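Local structure of LanC-like protein GCR2 (Arabidopsis thaliana, 3T33) at residues Arg9-Met15 with Trp322-Lys328; Lys62-Thr67 with Phe386-Ile392; Leu284-Cys288 with Cys333-Asn339. The protein binds zinc as a LanC-like protein and may play a role in abscisic acid signalling and interact with the G-protein alpha subunit GPA1. One frame throughout, in Å; residues are numbered along the deposited sequence.

Contact 3 holds the zinc ion, bound by C288, C333 and H334, and lies about 9 Å from the centre of the chain. Contact 1 touches it, their centres 11 Å apart: L327 CD2 comes within 3.3 Å of V285 O, and the L327 side chain is about 8 Å from the zinc. Contact 2 reaches the site from another direction, its centre 17 Å from that of contact 3; there F389 O stands 3.0 Å from C333 N, probably a hydrogen bond, and F389 CE2 packs 4.1 Å from W287 CZ3. Contacts 1 and 2 do not touch, their centres being 24 Å apart and their nearest atoms about 9 Å.

Contact 1: residues Arg9-Met15 with Trp322-Lys328; sequences RFFRNEM and WSRGLLK
The firmest polar link is the hydrogen bond from F11 N to L326 O, 2.9 Å long with an angle of 137° at the hydrogen. A weak one, K328 N to R9 O at 3.4 Å, completes the pairing around F10 and L327, whose CA atoms are 4.2 Å apart. A water ties the backbones further along: it donates to F11 O and to S323 O, both at 2.7 Å, and weakly accepts from L326 N at 3.3 Å. F10 is extended (phi/psi -137/150), whereas L326, at -82/64, is the centre of an inverse gamma turn closed by a weak 2.9 Å bond from L327 N to G325 O. The two direct backbone bonds, flanking F10 and L327, make them an antiparallel non-hydrogen-bonded pair, a single beta bridge that fastens the N-terminal arm to the turn after helix 308-324 in this helical LanC-like fold. The aromatic rings take alkyl groups over their faces. F10, with chi1 p, receives R324 CA in a CH-pi contact 4.1 Å from its centroid, and the R324 guanidinium goes on to a salt bridge with D282. F11, chi1 m, is covered by K328 CG at 3.9 Å from its centroid, 14° off the normal. Further out, R9 CG lies 3.2 Å from K328 CE. L326 CD2 serves as the apolar centre, 4.2 Å from F11 CB and 4.0 Å from M15 CE; F362 of helix 353-375 also packs on L326. N13 points its CB toward 322-328, its CA 5.9 Å from that of S323, and its amide lies over one face of the W322 ring.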
loop_
_atom_site.group_PDB
_atom_site.type_symbol
_atom_site.label_atom_id
_atom_site.label_comp_id
_atom_site.label_asym_id
_atom_site.label_seq_id
_atom_site.Cartn_x
_atom_site.Cartn_y
_atom_site.Cartn_z
ATOM N N ARG A 9 3.105 -15.028 -12.614
ATOM C CA ARG A 9 2.073 -16.116 -12.601
ATOM C C ARG A 9 1.009 -15.925 -11.506
ATOM O O ARG A 9 1.318 -15.503 -10.381
ATOM C CB ARG A 9 2.700 -17.516 -12.455
ATOM C CG ARG A 9 1.790 -18.645 -12.950
ATOM C CD ARG A 9 2.067 -18.962 -14.381
ATOM N NE ARG A 9 0.854 -18.985 -15.209
ATOM C CZ ARG A 9 0.548 -18.059 -16.127
ATOM N NH1 ARG A 9 1.348 -17.016 -16.325
ATOM N NH2 ARG A 9 -0.560 -18.168 -16.861
ATOM N N PHE A 10 -0.222 -16.303 -11.869
ATOM C CA PHE A 10 -1.420 -16.103 -11.095
ATOM C C PHE A 10 -2.220 -17.369 -11.157
ATOM O O PHE A 10 -2.132 -18.114 -12.109
ATOM C CB PHE A 10 -2.254 -14.974 -11.708
ATOM C CG PHE A 10 -2.512 -15.123 -13.218
ATOM C CD1 PHE A 10 -3.654 -15.793 -13.684
ATOM C CD2 PHE A 10 -1.605 -14.581 -14.166
ATOM C CE1 PHE A 10 -3.937 -15.924 -15.048
ATOM C CE2 PHE A 10 -1.846 -14.718 -15.561
ATOM C CZ PHE A 10 -3.041 -15.403 -16.007
ATOM N N PHE A 11 -2.974 -17.618 -10.103
ATOM C CA PHE A 11 -4.127 -18.519 -10.154
ATOM C C PHE A 11 -5.179 -17.939 -11.056
ATOM O O PHE A 11 -5.458 -16.742 -11.025
ATOM C CB PHE A 11 -4.716 -18.710 -8.768
ATOM C CG PHE A 11 -3.733 -19.208 -7.787
ATOM C CD1 PHE A 11 -3.234 -20.512 -7.888
ATOM C CD2 PHE A 11 -3.265 -18.372 -6.768
ATOM C CE1 PHE A 11 -2.288 -21.000 -6.962
ATOM C CE2 PHE A 11 -2.331 -18.839 -5.811
ATOM C CZ PHE A 11 -1.838 -20.157 -5.904
ATOM N N ARG A 12 -5.745 -18.783 -11.900
ATOM C CA ARG A 12 -6.867 -18.346 -12.741
ATOM C C ARG A 12 -8.021 -17.901 -11.845
ATOM O O ARG A 12 -8.403 -18.600 -10.900
ATOM C CB ARG A 12 -7.322 -19.482 -13.685
ATOM C CG ARG A 12 -6.392 -19.735 -14.884
ATOM C CD ARG A 12 -6.713 -21.130 -15.570
ATOM N NE ARG A 12 -6.616 -22.347 -14.709
ATOM C CZ ARG A 12 -5.592 -23.217 -14.741
ATOM N NH1 ARG A 12 -4.557 -23.000 -15.558
ATOM N NH2 ARG A 12 -5.576 -24.293 -13.948
ATOM N N ASN A 13 -8.546 -16.726 -12.134
ATOM C CA ASN A 13 -9.704 -16.237 -11.393
ATOM C C ASN A 13 -11.008 -16.728 -12.000
ATOM O O ASN A 13 -11.515 -16.103 -12.919
ATOM C CB ASN A 13 -9.735 -14.709 -11.338
ATOM C CG ASN A 13 -10.771 -14.192 -10.370
ATOM O OD1 ASN A 13 -10.913 -12.988 -10.199
ATOM N ND2 ASN A 13 -11.503 -15.097 -9.714
ATOM N N GLU A 14 -11.542 -17.822 -11.472
ATOM C CA GLU A 14 -12.816 -18.364 -11.917
ATOM C C GLU A 14 -13.926 -18.069 -10.888
ATOM O O GLU A 14 -15.084 -18.518 -11.039
ATOM C CB GLU A 14 -12.739 -19.888 -12.177
ATOM C CG GLU A 14 -11.607 -20.433 -13.112
ATOM C CD GLU A 14 -11.701 -20.029 -14.612
ATOM O OE1 GLU A 14 -12.653 -19.323 -15.029
ATOM O OE2 GLU A 14 -10.782 -20.418 -15.380
ATOM N N MET A 15 -13.594 -17.322 -9.846
ATOM C CA MET A 15 -14.618 -16.836 -8.929
ATOM C C MET A 15 -15.775 -16.100 -9.655
ATOM O O MET A 15 -15.590 -15.420 -10.666
ATOM C CB MET A 15 -13.990 -15.949 -7.859
ATOM C CG MET A 15 -13.040 -16.708 -6.959
ATOM S SD MET A 15 -12.522 -15.761 -5.533
ATOM C CE MET A 15 -11.183 -14.921 -6.352
ATOM N N TRP A 322 -8.210 -7.808 -11.822
ATOM C CA TRP A 322 -9.242 -8.829 -11.644
ATOM C C TRP A 322 -8.906 -10.128 -12.371
ATOM O O TRP A 322 -9.137 -11.218 -11.818
ATOM C CB TRP A 322 -10.634 -8.296 -11.993
ATOM C CG TRP A 322 -11.762 -9.240 -11.760
ATOM C CD1 TRP A 322 -12.624 -9.690 -12.700
ATOM C CD2 TRP A 322 -12.193 -9.824 -10.504
ATOM N NE1 TRP A 322 -13.531 -10.538 -12.127
ATOM C CE2 TRP A 322 -13.304 -10.632 -10.788
ATOM C CE3 TRP A 322 -11.727 -9.758 -9.177
ATOM C CZ2 TRP A 322 -14.004 -11.374 -9.786
ATOM C CZ3 TRP A 322 -12.413 -10.503 -8.162
ATOM C CH2 TRP A 322 -13.540 -11.290 -8.486
ATOM N N SER A 323 -8.343 -10.066 -13.577
ATOM C CA SER A 323 -8.044 -11.345 -14.229
ATOM C C SER A 323 -6.675 -11.919 -13.952
ATOM O O SER A 323 -6.514 -13.146 -13.921
ATOM C CB SER A 323 -8.309 -11.310 -15.740
ATOM O OG SER A 323 -7.253 -10.669 -16.414
ATOM N N ARG A 324 -5.685 -11.080 -13.711
ATOM C CA ARG A 324 -4.333 -11.625 -13.526
ATOM C C ARG A 324 -3.752 -11.344 -12.135
ATOM O O ARG A 324 -2.596 -11.693 -11.881
ATOM C CB ARG A 324 -3.393 -11.065 -14.593
ATOM C CG ARG A 324 -3.704 -11.474 -16.072
ATOM C CD ARG A 324 -3.033 -10.484 -17.075
ATOM N NE ARG A 324 -1.575 -10.587 -17.019
ATOM C CZ ARG A 324 -0.731 -9.769 -17.637
ATOM N NH1 ARG A 324 -1.156 -8.756 -18.401
ATOM N NH2 ARG A 324 0.569 -9.983 -17.504
ATOM N N GLY A 325 -4.549 -10.740 -11.241
ATOM C CA GLY A 325 -4.022 -10.135 -10.028
ATOM C C GLY A 325 -3.998 -11.077 -8.867
ATOM O O GLY A 325 -3.493 -10.752 -7.793
ATOM N N LEU A 326 -4.563 -12.244 -9.072
ATOM C CA LEU A 326 -4.578 -13.290 -8.060
ATOM C C LEU A 326 -3.244 -14.100 -8.036
ATOM O O LEU A 326 -3.196 -15.316 -8.278
ATOM C CB LEU A 326 -5.816 -14.160 -8.290
ATOM C CG LEU A 326 -6.439 -14.905 -7.118
ATOM C CD1 LEU A 326 -7.006 -13.960 -6.020
ATOM C CD2 LEU A 326 -7.558 -15.867 -7.671
ATOM N N LEU A 327 -2.175 -13.382 -7.703
ATOM C CA LEU A 327 -0.800 -13.831 -7.675
ATOM C C LEU A 327 -0.600 -15.065 -6.805
ATOM O O LEU A 327 -1.288 -15.222 -5.795
ATOM C CB LEU A 327 0.035 -12.682 -7.084
ATOM C CG LEU A 327 0.715 -11.612 -7.952
ATOM C CD1 LEU A 327 0.218 -11.571 -9.380
ATOM C CD2 LEU A 327 0.780 -10.243 -7.321
ATOM N N LYS A 328 0.404 -15.877 -7.132
ATOM C CA LYS A 328 0.775 -17.024 -6.300
ATOM C C LYS A 328 1.673 -16.639 -5.114
ATOM O O LYS A 328 2.541 -17.410 -4.702
ATOM C CB LYS A 328 1.458 -18.099 -7.147
ATOM C CG LYS A 328 0.626 -18.585 -8.323
ATOM C CD LYS A 328 1.107 -19.939 -8.818
ATOM C CE LYS A 328 0.794 -20.131 -10.294
ATOM N NZ LYS A 328 0.267 -21.494 -10.577
HETATM O O HOH W 1 -5.763 -14.116 -11.572
#

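Contact 2: residues Lys62-Thr67 with Phe386-Ile392; sequences KVVWET and FSLFEGI
F386 opens the loop 386-392 and makes most of the contact, its CA 5.5 Å from that of V63 on helix 45-69. Its CB points toward the helix, and with chi1 m (-48°) and chi2 -78° the ring lies so that E66 CG sits over one face, 3.7 Å from the centroid and 10° off the normal: a CH-pi contact. K62 CG approaches F386 CE1 at 4.0 Å, T67 CG2 meets F386 CB at 3.8 Å, and V63 CG1 lies 3.4 Å from F386 O. The helical backbone opposite keeps its i to i+4 bonds, E66 N to K62 O at 3.1 Å and T67 N to V63 O at 3.0 Å, and has a wider pi-type turn at 65-67. One turn apart, K62 NZ and E66 OE2 form a 2.9 Å salt bridge; E66 has a second partner in R70. T67, chi1 p, bonds from OG1 to V63 O at 2.9 Å and also meets T87. Beyond F386 the loop runs inward to F389. In the LanC-like fold the contact packs the side of helix 45-69 bearing K62, V63, E66 and T67 against the link between helices 353-375 and 392-402. S387 OG accepts weak bonds from E390 N (3.2 Å) and G391 N (3.0 Å), tightening the bend. L388 then leads to F389, whose ring meets that of Y81, while E390 OE1 bonds to the backbone of R384. G391 (phi/psi -101/-155) brings the chain back. I392, chi1 p and chi2 t, points toward the helix again, placing CG1 3.8 Å from V63 CG2 and CD1 4.2 Å from K62 CG.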
loop_
_atom_site.group_PDB
_atom_site.type_symbol
_atom_site.label_atom_id
_atom_site.label_comp_id
_atom_site.label_asym_id
_atom_site.label_seq_id
_atom_site.Cartn_x
_atom_site.Cartn_y
_atom_site.Cartn_z
ATOM N N LYS A 62 0.091 -14.330 15.673
ATOM C CA LYS A 62 1.187 -15.150 15.169
ATOM C C LYS A 62 2.388 -14.287 14.801
ATOM O O LYS A 62 3.530 -14.638 15.095
ATOM C CB LYS A 62 0.732 -15.964 13.956
ATOM C CG LYS A 62 1.851 -16.725 13.264
ATOM C CD LYS A 62 2.508 -17.719 14.208
ATOM C CE LYS A 62 3.137 -18.872 13.443
ATOM N NZ LYS A 62 4.177 -19.572 14.247
ATOM N N VAL A 63 2.122 -13.157 14.154
ATOM C CA VAL A 63 3.177 -12.238 13.752
ATOM C C VAL A 63 3.896 -11.623 14.971
ATOM O O VAL A 63 5.098 -11.565 14.975
ATOM C CB VAL A 63 2.647 -11.106 12.810
ATOM C CG1 VAL A 63 3.778 -10.074 12.526
ATOM C CG2 VAL A 63 2.167 -11.690 11.505
ATOM N N VAL A 64 3.139 -11.176 15.982
ATOM C CA VAL A 64 3.690 -10.715 17.257
ATOM C C VAL A 64 4.504 -11.811 17.943
ATOM O O VAL A 64 5.592 -11.529 18.430
ATOM C CB VAL A 64 2.626 -10.186 18.224
ATOM C CG1 VAL A 64 3.238 -9.840 19.587
ATOM C CG2 VAL A 64 1.978 -8.928 17.644
ATOM N N TRP A 65 4.020 -13.059 17.920
ATOM C CA TRP A 65 4.799 -14.166 18.479
ATOM C C TRP A 65 6.210 -14.247 17.883
ATOM O O TRP A 65 7.183 -14.233 18.615
ATOM C CB TRP A 65 4.098 -15.513 18.377
ATOM C CG TRP A 65 4.848 -16.527 19.164
ATOM C CD1 TRP A 65 5.601 -17.572 18.676
ATOM C CD2 TRP A 65 4.991 -16.562 20.587
ATOM N NE1 TRP A 65 6.180 -18.252 19.711
ATOM C CE2 TRP A 65 5.831 -17.646 20.895
ATOM C CE3 TRP A 65 4.475 -15.779 21.644
ATOM C CZ2 TRP A 65 6.176 -17.972 22.212
ATOM C CZ3 TRP A 65 4.821 -16.116 22.965
ATOM C CH2 TRP A 65 5.651 -17.200 23.223
ATOM N N GLU A 66 6.287 -14.260 16.551
ATOM C CA GLU A 66 7.492 -14.590 15.814
ATOM C C GLU A 66 8.464 -13.443 15.747
ATOM O O GLU A 66 9.645 -13.661 15.777
ATOM C CB GLU A 66 7.154 -15.017 14.381
ATOM C CG GLU A 66 6.410 -16.326 14.255
ATOM C CD GLU A 66 7.189 -17.505 14.892
ATOM O OE1 GLU A 66 8.451 -17.469 14.874
ATOM O OE2 GLU A 66 6.551 -18.449 15.452
ATOM N N THR A 67 7.979 -12.210 15.636
ATOM C CA THR A 67 8.854 -11.112 15.343
ATOM C C THR A 67 9.278 -10.425 16.615
ATOM O O THR A 67 10.225 -9.668 16.608
ATOM C CB THR A 67 8.192 -10.067 14.369
ATOM O OG1 THR A 67 7.028 -9.465 14.961
ATOM C CG2 THR A 67 7.848 -10.701 13.035
ATOM N N PHE A 386 6.746 -13.261 8.072
ATOM C CA PHE A 386 5.932 -12.502 8.982
ATOM C C PHE A 386 6.093 -11.011 8.828
ATOM O O PHE A 386 5.643 -10.256 9.690
ATOM C CB PHE A 386 6.160 -12.959 10.458
ATOM C CG PHE A 386 6.101 -14.411 10.599
ATOM C CD1 PHE A 386 4.883 -15.058 10.615
ATOM C CD2 PHE A 386 7.264 -15.164 10.564
ATOM C CE1 PHE A 386 4.826 -16.459 10.664
ATOM C CE2 PHE A 386 7.235 -16.558 10.593
ATOM C CZ PHE A 386 6.027 -17.216 10.646
ATOM N N SER A 387 6.726 -10.574 7.740
ATOM C CA SER A 387 6.826 -9.151 7.510
ATOM C C SER A 387 5.500 -8.497 7.031
ATOM O O SER A 387 4.554 -9.179 6.576
ATOM C CB SER A 387 7.917 -8.893 6.484
ATOM O OG SER A 387 7.638 -9.546 5.258
ATOM N N LEU A 388 5.451 -7.177 7.125
ATOM C CA LEU A 388 4.385 -6.417 6.591
ATOM C C LEU A 388 4.340 -6.517 5.047
ATOM O O LEU A 388 3.282 -6.837 4.484
ATOM C CB LEU A 388 4.543 -4.982 7.032
ATOM C CG LEU A 388 3.291 -4.157 7.416
ATOM C CD1 LEU A 388 3.273 -2.796 6.710
ATOM C CD2 LEU A 388 1.936 -4.889 7.259
ATOM N N PHE A 389 5.458 -6.256 4.343
ATOM C CA PHE A 389 5.406 -6.192 2.874
ATOM C C PHE A 389 5.542 -7.492 2.095
ATOM O O PHE A 389 5.224 -7.541 0.919
ATOM C CB PHE A 389 6.280 -5.083 2.303
ATOM C CG PHE A 389 5.624 -3.700 2.337
ATOM C CD1 PHE A 389 5.377 -3.057 3.546
ATOM C CD2 PHE A 389 5.268 -3.050 1.150
ATOM C CE1 PHE A 389 4.726 -1.809 3.578
ATOM C CE2 PHE A 389 4.656 -1.790 1.164
ATOM C CZ PHE A 389 4.360 -1.163 2.393
ATOM N N GLU A 390 5.915 -8.574 2.751
ATOM C CA GLU A 390 6.177 -9.811 2.033
ATOM C C GLU A 390 5.405 -10.942 2.633
ATOM O O GLU A 390 4.967 -11.852 1.908
ATOM C CB GLU A 390 7.644 -10.180 2.110
ATOM C CG GLU A 390 8.543 -9.339 1.220
ATOM C CD GLU A 390 10.053 -9.705 1.316
ATOM O OE1 GLU A 390 10.450 -10.473 2.248
ATOM O OE2 GLU A 390 10.826 -9.202 0.446
ATOM N N GLY A 391 5.294 -10.928 3.959
ATOM C CA GLY A 391 4.665 -12.055 4.660
ATOM C C GLY A 391 3.215 -11.826 5.101
ATOM O O GLY A 391 2.489 -10.978 4.525
ATOM N N ILE A 392 2.811 -12.564 6.134
ATOM C CA ILE A 392 1.422 -12.616 6.488
ATOM C C ILE A 392 1.046 -11.414 7.316
ATOM O O ILE A 392 -0.134 -11.169 7.553
ATOM C CB ILE A 392 1.000 -13.937 7.226
ATOM C CG1 ILE A 392 1.738 -14.124 8.562
ATOM C CG2 ILE A 392 1.227 -15.104 6.357
ATOM C CD1 ILE A 392 1.290 -15.326 9.361
#

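Contact 3: residues Leu284-Cys288 with Cys333-Asn339. With ZN (zinc ion), chain B.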
loop_
_atom_site.group_PDB
_atom_site.type_symbol
_atom_site.label_atom_id
_atom_site.label_comp_id
_atom_site.label_asym_id
_atom_site.label_seq_id
_atom_site.Cartn_x
_atom_site.Cartn_y
_atom_site.Cartn_z
ATOM N N LEU A 284 4.714 -8.692 -14.952
ATOM C CA LEU A 284 4.460 -8.303 -13.556
ATOM C C LEU A 284 3.139 -7.549 -13.301
ATOM O O LEU A 284 2.858 -6.523 -13.927
ATOM C CB LEU A 284 5.664 -7.523 -12.984
ATOM C CG LEU A 284 7.008 -8.299 -13.032
ATOM C CD1 LEU A 284 8.143 -7.503 -12.448
ATOM C CD2 LEU A 284 6.978 -9.744 -12.425
ATOM N N VAL A 285 2.335 -8.069 -12.377
ATOM C CA VAL A 285 1.049 -7.417 -11.992
ATOM C C VAL A 285 1.088 -7.243 -10.474
ATOM O O VAL A 285 0.485 -8.016 -9.735
ATOM C CB VAL A 285 -0.166 -8.266 -12.449
ATOM C CG1 VAL A 285 -1.509 -7.577 -12.101
ATOM C CG2 VAL A 285 -0.079 -8.566 -13.952
ATOM N N HIS A 286 1.882 -6.281 -10.008
ATOM C CA HIS A 286 2.209 -6.161 -8.563
ATOM C C HIS A 286 1.917 -4.737 -8.200
ATOM O O HIS A 286 1.843 -3.880 -9.087
ATOM C CB HIS A 286 3.722 -6.277 -8.289
ATOM C CG HIS A 286 4.362 -7.581 -8.677
ATOM N ND1 HIS A 286 3.643 -8.723 -8.987
ATOM C CD2 HIS A 286 5.674 -7.939 -8.710
ATOM C CE1 HIS A 286 4.492 -9.719 -9.239
ATOM N NE2 HIS A 286 5.723 -9.279 -9.033
ATOM N N TRP A 287 1.760 -4.487 -6.900
ATOM C CA TRP A 287 1.862 -3.142 -6.386
ATOM C C TRP A 287 3.224 -2.611 -6.852
ATOM O O TRP A 287 3.310 -1.508 -7.317
ATOM C CB TRP A 287 1.903 -3.145 -4.858
ATOM C CG TRP A 287 2.146 -1.791 -4.347
ATOM C CD1 TRP A 287 1.301 -0.737 -4.436
ATOM C CD2 TRP A 287 3.336 -1.300 -3.722
ATOM N NE1 TRP A 287 1.867 0.375 -3.868
ATOM C CE2 TRP A 287 3.128 0.062 -3.440
ATOM C CE3 TRP A 287 4.568 -1.878 -3.392
ATOM C CZ2 TRP A 287 4.110 0.881 -2.829
ATOM C CZ3 TRP A 287 5.533 -1.075 -2.765
ATOM C CH2 TRP A 287 5.289 0.282 -2.481
ATOM N N CYS A 288 4.302 -3.362 -6.633
ATOM C CA CYS A 288 5.636 -2.776 -6.846
ATOM C C CYS A 288 5.842 -2.459 -8.319
ATOM O O CYS A 288 6.253 -1.354 -8.637
ATOM C CB CYS A 288 6.775 -3.564 -6.183
ATOM S SG CYS A 288 6.859 -5.230 -6.669
ATOM N N CYS A 333 3.484 -6.181 -1.123
ATOM C CA CYS A 333 4.291 -5.693 -2.235
ATOM C C CYS A 333 3.820 -6.286 -3.559
ATOM O O CYS A 333 3.323 -5.570 -4.429
ATOM C CB CYS A 333 5.768 -6.020 -2.008
ATOM S SG CYS A 333 6.917 -4.812 -2.710
ATOM N N HIS A 334 3.980 -7.597 -3.705
ATOM C CA HIS A 334 3.573 -8.288 -4.922
ATOM C C HIS A 334 2.812 -9.570 -4.600
ATOM O O HIS A 334 3.345 -10.670 -4.743
ATOM C CB HIS A 334 4.790 -8.603 -5.794
ATOM C CG HIS A 334 6.045 -8.838 -5.013
ATOM N ND1 HIS A 334 6.938 -7.831 -4.715
ATOM C CD2 HIS A 334 6.557 -9.967 -4.467
ATOM C CE1 HIS A 334 7.946 -8.330 -4.022
ATOM N NE2 HIS A 334 7.739 -9.624 -3.857
ATOM N N GLY A 335 1.566 -9.420 -4.166
ATOM C CA GLY A 335 0.737 -10.561 -3.823
ATOM C C GLY A 335 -0.741 -10.224 -3.814
ATOM O O GLY A 335 -1.153 -9.173 -4.304
ATOM N N ILE A 336 -1.543 -11.124 -3.253
ATOM C CA ILE A 336 -2.982 -10.926 -3.179
ATOM C C ILE A 336 -3.390 -9.900 -2.118
ATOM O O ILE A 336 -4.130 -8.979 -2.425
ATOM C CB ILE A 336 -3.723 -12.263 -3.002
ATOM C CG1 ILE A 336 -3.333 -13.185 -4.170
ATOM C CG2 ILE A 336 -5.250 -12.027 -2.950
ATOM C CD1 ILE A 336 -3.811 -14.663 -4.059
ATOM N N SER A 337 -2.870 -9.954 -0.893
ATOM C CA SER A 337 -3.276 -8.936 0.095
ATOM C C SER A 337 -3.105 -7.523 -0.518
ATOM O O SER A 337 -3.942 -6.634 -0.314
ATOM C CB SER A 337 -2.518 -9.069 1.426
ATOM O OG SER A 337 -2.530 -10.397 1.964
ATOM N N GLY A 338 -2.034 -7.322 -1.297
ATOM C CA GLY A 338 -1.725 -5.982 -1.814
ATOM C C GLY A 338 -2.629 -5.653 -2.979
ATOM O O GLY A 338 -3.155 -4.535 -3.051
ATOM N N ASN A 339 -2.828 -6.618 -3.889
ATOM C CA ASN A 339 -3.770 -6.382 -5.005
ATOM C C ASN A 339 -5.262 -6.156 -4.582
ATOM O O ASN A 339 -5.995 -5.422 -5.242
ATOM C CB ASN A 339 -3.608 -7.444 -6.067
ATOM C CG ASN A 339 -2.205 -7.429 -6.680
ATOM O OD1 ASN A 339 -1.873 -8.266 -7.468
ATOM N ND2 ASN A 339 -1.388 -6.521 -6.270
HETATM ZN ZN ZN B . 7.311 -5.989 -4.641
HETATM O O HOH W 2 0.902 -6.353 -4.735
#
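This is a buried metal-site contact, in which the loop before helix 291-305 and the approach to helix 336-350 share one zinc ion near the middle of the chain. The ion is bound by C288 SG at 2.2 Å, C333 SG at 2.3 Å and H334 ND1 at 1.9 Å, with one further atom from outside the two segments. Because the three protein ligands come from both segments, the metal itself links them. C288 reaches it with chi1 p, and its CB is 3.7 Å from C333 SG; C288 SG and H334 ND1 are 3.3 Å apart, as adjacent ligands of a shared metal. Two cysteines and a histidine around zinc are the metal-binding signature of the LanC family, whose lantibiotic cyclases use such a site to activate a substrate thiol; for GCR2 the geometry supports the metal site alone. Backbone links reinforce it. C288 N donates to C333 O at 3.3 Å, though the position of that oxygen is less certain. A water accepts from W287 N (3.0 Å) and G335 N (3.2 Å) and donates to C333 O (2.6 Å), joining both segments just where G335 takes the N-cap position; the helix proper then shows N339 N bonded to G335 O at 3.1 Å. Around the ligands, C333 SG lies at the edge of the W287 ring, 5.0 Å from the centroid of its six-membered ring, a sulfur-aromatic contact. The W287 ring also stacks with that of F410 and meets Y413 edge-to-face. H286 and H334 have their rings 5.1 Å apart between centroids, with planes at 37°.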